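PDB 6VRB: AcrVIA1 from Listeria seeligeri, which is an anti-CRISPR protein that probably inhibits the RNA-guided, RNA-cleaving type VI effector Cas13a by binding the complex of Cas13a with its guide RNA. Local coordinates for residues K46-F51 with G85-F91. Numbering follows the deposited sequence.
Sequences KYNKWF and GIPASVF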
ATOM      1  N   LYS C  46      24.110  36.486  11.825  1.00 32.75           N
ATOM      2  CA  LYS C  46      24.336  35.559  10.723  1.00 32.75           C
ATOM      3  C   LYS C  46      23.128  35.464   9.802  1.00 32.75           C
ATOM      4  O   LYS C  46      23.267  35.555   8.578  1.00 32.75           O
ATOM      5  CB  LYS C  46      24.688  34.174  11.258  1.00 32.75           C
ATOM      6  CG  LYS C  46      24.947  33.164  10.160  1.00 32.75           C
ATOM      7  CD  LYS C  46      25.196  31.781  10.717  1.00 32.75           C
ATOM      8  CE  LYS C  46      25.353  30.766   9.598  1.00 32.75           C
ATOM      9  NZ  LYS C  46      25.533  29.385  10.117  1.00 32.75           N
ATOM     10  N   TYR C  47      21.933  35.257  10.367  1.00 30.34           N
ATOM     11  CA  TYR C  47      20.758  35.037   9.530  1.00 30.34           C
ATOM     12  C   TYR C  47      20.285  36.311   8.863  1.00 30.34           C
ATOM     13  O   TYR C  47      19.833  36.264   7.718  1.00 30.34           O
ATOM     14  CB  TYR C  47      19.595  34.455  10.332  1.00 30.34           C
ATOM     15  CG  TYR C  47      19.772  33.037  10.814  1.00 30.34           C
ATOM     16  CD1 TYR C  47      20.826  32.250  10.376  1.00 30.34           C
ATOM     17  CD2 TYR C  47      18.856  32.478  11.691  1.00 30.34           C
ATOM     18  CE1 TYR C  47      20.978  30.964  10.818  1.00 30.34           C
ATOM     19  CE2 TYR C  47      19.000  31.191  12.137  1.00 30.34           C
ATOM     20  CZ  TYR C  47      20.063  30.441  11.697  1.00 30.34           C
ATOM     21  OH  TYR C  47      20.215  29.151  12.133  1.00 30.34           O
ATOM     22  N   ASN C  48      20.383  37.444   9.544  1.00 31.33           N
ATOM     23  CA  ASN C  48      20.034  38.720   8.944  1.00 31.33           C
ATOM     24  C   ASN C  48      21.058  39.155   7.904  1.00 31.33           C
ATOM     25  O   ASN C  48      20.726  39.931   7.003  1.00 31.33           O
ATOM     26  CB  ASN C  48      19.909  39.767  10.049  1.00 31.33           C
ATOM     27  CG  ASN C  48      19.058  40.936   9.657  1.00 31.33           C
ATOM     28  OD1 ASN C  48      18.516  40.990   8.556  1.00 31.33           O
ATOM     29  ND2 ASN C  48      18.921  41.887  10.566  1.00 31.33           N
ATOM     30  N   LYS C  49      22.288  38.654   8.000  1.00 29.39           N
ATOM     31  CA  LYS C  49      23.292  38.895   6.976  1.00 29.39           C
ATOM     32  C   LYS C  49      23.029  38.050   5.738  1.00 29.39           C
ATOM     33  O   LYS C  49      23.347  38.466   4.617  1.00 29.39           O
ATOM     34  CB  LYS C  49      24.680  38.599   7.541  1.00 29.39           C
ATOM     35  CG  LYS C  49      25.838  38.903   6.622  1.00 29.39           C
ATOM     36  CD  LYS C  49      25.892  40.380   6.311  1.00 29.39           C
ATOM     37  CE  LYS C  49      26.172  41.188   7.570  1.00 29.39           C
ATOM     38  NZ  LYS C  49      27.527  40.914   8.116  1.00 29.39           N
ATOM     39  N   TRP C  50      22.445  36.860   5.922  1.00 24.11           N
ATOM     40  CA  TRP C  50      22.169  35.992   4.783  1.00 24.11           C
ATOM     41  C   TRP C  50      21.060  36.567   3.917  1.00 24.11           C
ATOM     42  O   TRP C  50      21.132  36.501   2.686  1.00 24.11           O
ATOM     43  CB  TRP C  50      21.777  34.589   5.240  1.00 24.11           C
ATOM     44  CG  TRP C  50      21.702  33.602   4.104  1.00 24.11           C
ATOM     45  CD1 TRP C  50      22.726  32.891   3.563  1.00 24.11           C
ATOM     46  CD2 TRP C  50      20.558  33.320   3.299  1.00 24.11           C
ATOM     47  NE1 TRP C  50      22.275  32.124   2.519  1.00 24.11           N
ATOM     48  CE2 TRP C  50      20.947  32.385   2.329  1.00 24.11           C
ATOM     49  CE3 TRP C  50      19.234  33.755   3.320  1.00 24.11           C
ATOM     50  CZ2 TRP C  50      20.062  31.877   1.398  1.00 24.11           C
ATOM     51  CZ3 TRP C  50      18.358  33.254   2.395  1.00 24.11           C
ATOM     52  CH2 TRP C  50      18.771  32.321   1.448  1.00 24.11           C
ATOM     53  N   PHE C  51      20.023  37.137   4.535  1.00 27.86           N
ATOM     54  CA  PHE C  51      18.963  37.802   3.781  1.00 27.86           C
ATOM     55  C   PHE C  51      19.316  39.237   3.414  1.00 27.86           C
ATOM     56  O   PHE C  51      18.466  40.126   3.475  1.00 27.86           O
ATOM     57  CB  PHE C  51      17.688  37.792   4.616  1.00 27.86           C
ATOM     58  CG  PHE C  51      17.050  36.454   4.778  1.00 27.86           C
ATOM     59  CD1 PHE C  51      16.148  35.988   3.847  1.00 27.86           C
ATOM     60  CD2 PHE C  51      17.326  35.679   5.885  1.00 27.86           C
ATOM     61  CE1 PHE C  51      15.548  34.763   4.009  1.00 27.86           C
ATOM     62  CE2 PHE C  51      16.731  34.452   6.048  1.00 27.86           C
ATOM     63  CZ  PHE C  51      15.840  33.994   5.109  1.00 27.86           C
ATOM     64  N   GLY C  85      26.044  30.634   4.255  1.00 21.58           N
ATOM     65  CA  GLY C  85      25.032  29.614   4.080  1.00 21.58           C
ATOM     66  C   GLY C  85      24.175  29.367   5.302  1.00 21.58           C
ATOM     67  O   GLY C  85      24.660  29.422   6.432  1.00 21.58           O
ATOM     68  N   ILE C  86      22.895  29.107   5.088  1.00 18.00           N
ATOM     69  CA  ILE C  86      21.972  28.754   6.163  1.00 18.00           C
ATOM     70  C   ILE C  86      21.362  27.407   5.815  1.00 18.00           C
ATOM     71  O   ILE C  86      21.417  26.972   4.653  1.00 18.00           O
ATOM     72  CB  ILE C  86      20.884  29.834   6.361  1.00 18.00           C
ATOM     73  CG1 ILE C  86      20.043  29.960   5.101  1.00 18.00           C
ATOM     74  CG2 ILE C  86      21.490  31.160   6.737  1.00 18.00           C
ATOM     75  CD1 ILE C  86      18.814  30.754   5.303  1.00 18.00           C
ATOM     76  N   PRO C  87      20.794  26.697   6.793  1.00 16.52           N
ATOM     77  CA  PRO C  87      19.967  25.539   6.454  1.00 16.52           C
ATOM     78  C   PRO C  87      18.695  25.972   5.747  1.00 16.52           C
ATOM     79  O   PRO C  87      18.171  27.060   5.981  1.00 16.52           O
ATOM     80  CB  PRO C  87      19.659  24.909   7.814  1.00 16.52           C
ATOM     81  CG  PRO C  87      20.754  25.338   8.672  1.00 16.52           C
ATOM     82  CD  PRO C  87      21.110  26.718   8.231  1.00 16.52           C
ATOM     83  N   ALA C  88      18.191  25.104   4.878  1.00 16.03           N
ATOM     84  CA  ALA C  88      16.976  25.415   4.141  1.00 16.03           C
ATOM     85  C   ALA C  88      15.720  25.321   4.993  1.00 16.03           C
ATOM     86  O   ALA C  88      14.675  25.819   4.578  1.00 16.03           O
ATOM     87  CB  ALA C  88      16.847  24.497   2.931  1.00 16.03           C
ATOM     88  N   SER C  89      15.786  24.689   6.157  1.00 18.08           N
ATOM     89  CA  SER C  89      14.682  24.737   7.099  1.00 18.08           C
ATOM     90  C   SER C  89      14.548  26.096   7.766  1.00 18.08           C
ATOM     91  O   SER C  89      13.434  26.492   8.116  1.00 18.08           O
ATOM     92  CB  SER C  89      14.857  23.658   8.166  1.00 18.08           C
ATOM     93  OG  SER C  89      16.015  23.898   8.940  1.00 18.08           O
ATOM     94  N   VAL C  90      15.657  26.814   7.942  1.00 18.62           N
ATOM     95  CA  VAL C  90      15.606  28.190   8.421  1.00 18.62           C
ATOM     96  C   VAL C  90      14.963  29.093   7.376  1.00 18.62           C
ATOM     97  O   VAL C  90      14.173  29.980   7.707  1.00 18.62           O
ATOM     98  CB  VAL C  90      17.026  28.651   8.796  1.00 18.62           C
ATOM     99  CG1 VAL C  90      17.057  30.111   9.188  1.00 18.62           C
ATOM    100  CG2 VAL C  90      17.562  27.798   9.918  1.00 18.62           C
ATOM    101  N   PHE C  91      15.269  28.859   6.099  1.00 17.15           N
ATOM    102  CA  PHE C  91      14.689  29.633   5.005  1.00 17.15           C
ATOM    103  C   PHE C  91      13.181  29.434   4.912  1.00 17.15           C
ATOM    104  O   PHE C  91      12.437  30.389   4.676  1.00 17.15           O
ATOM    105  CB  PHE C  91      15.370  29.224   3.701  1.00 17.15           C
ATOM    106  CG  PHE C  91      14.890  29.962   2.497  1.00 17.15           C
ATOM    107  CD1 PHE C  91      15.330  31.238   2.229  1.00 17.15           C
ATOM    108  CD2 PHE C  91      14.009  29.366   1.618  1.00 17.15           C
ATOM    109  CE1 PHE C  91      14.895  31.904   1.113  1.00 17.15           C
ATOM    110  CE2 PHE C  91      13.568  30.035   0.510  1.00 17.15           C
ATOM    111  CZ  PHE C  91      14.013  31.300   0.254  1.00 17.15           C
TER
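Ile86 lies over one face of the Trp50 indole, and these two residues bury more area than any others in the contact. The motif is a helix packed on an antiparallel three-stranded sheet: helix 44-53 rests against the end of edge strand 83-87 and the start of helix 88-94. The axis of segment 46-51 runs at 111° to strand 85-87. No hydrogen bond joins the two segments; apolar side chains carry the contact.

Trp50 has CG anti to its own backbone N (chi1 -171°), which swings the indole out across the strand. Ile86 CD1 sits 3.7 Å from the centroid of the six-membered ring of Trp50, a CH-pi contact. The other branch, Ile86 CG2, reaches Trp50 CG at 3.6 Å and also touches Tyr47 CD1, so one methyl meets both rings. Beyond it, Phe91 meets Trp50 rim to rim, with the planes at 77°. Trp54 adds a further ring beside both. Trp50 NE1 makes a weak hydrogen bond to Leu74 O, so this buried N-H has a partner.

Near the bound RNA the packing involves Tyr47, which touches a phosphate, and Val90, which touches a sugar. These two also meet each other: Val90 CG1 stands over one face of the Tyr47 ring, 3.9 Å from its centroid.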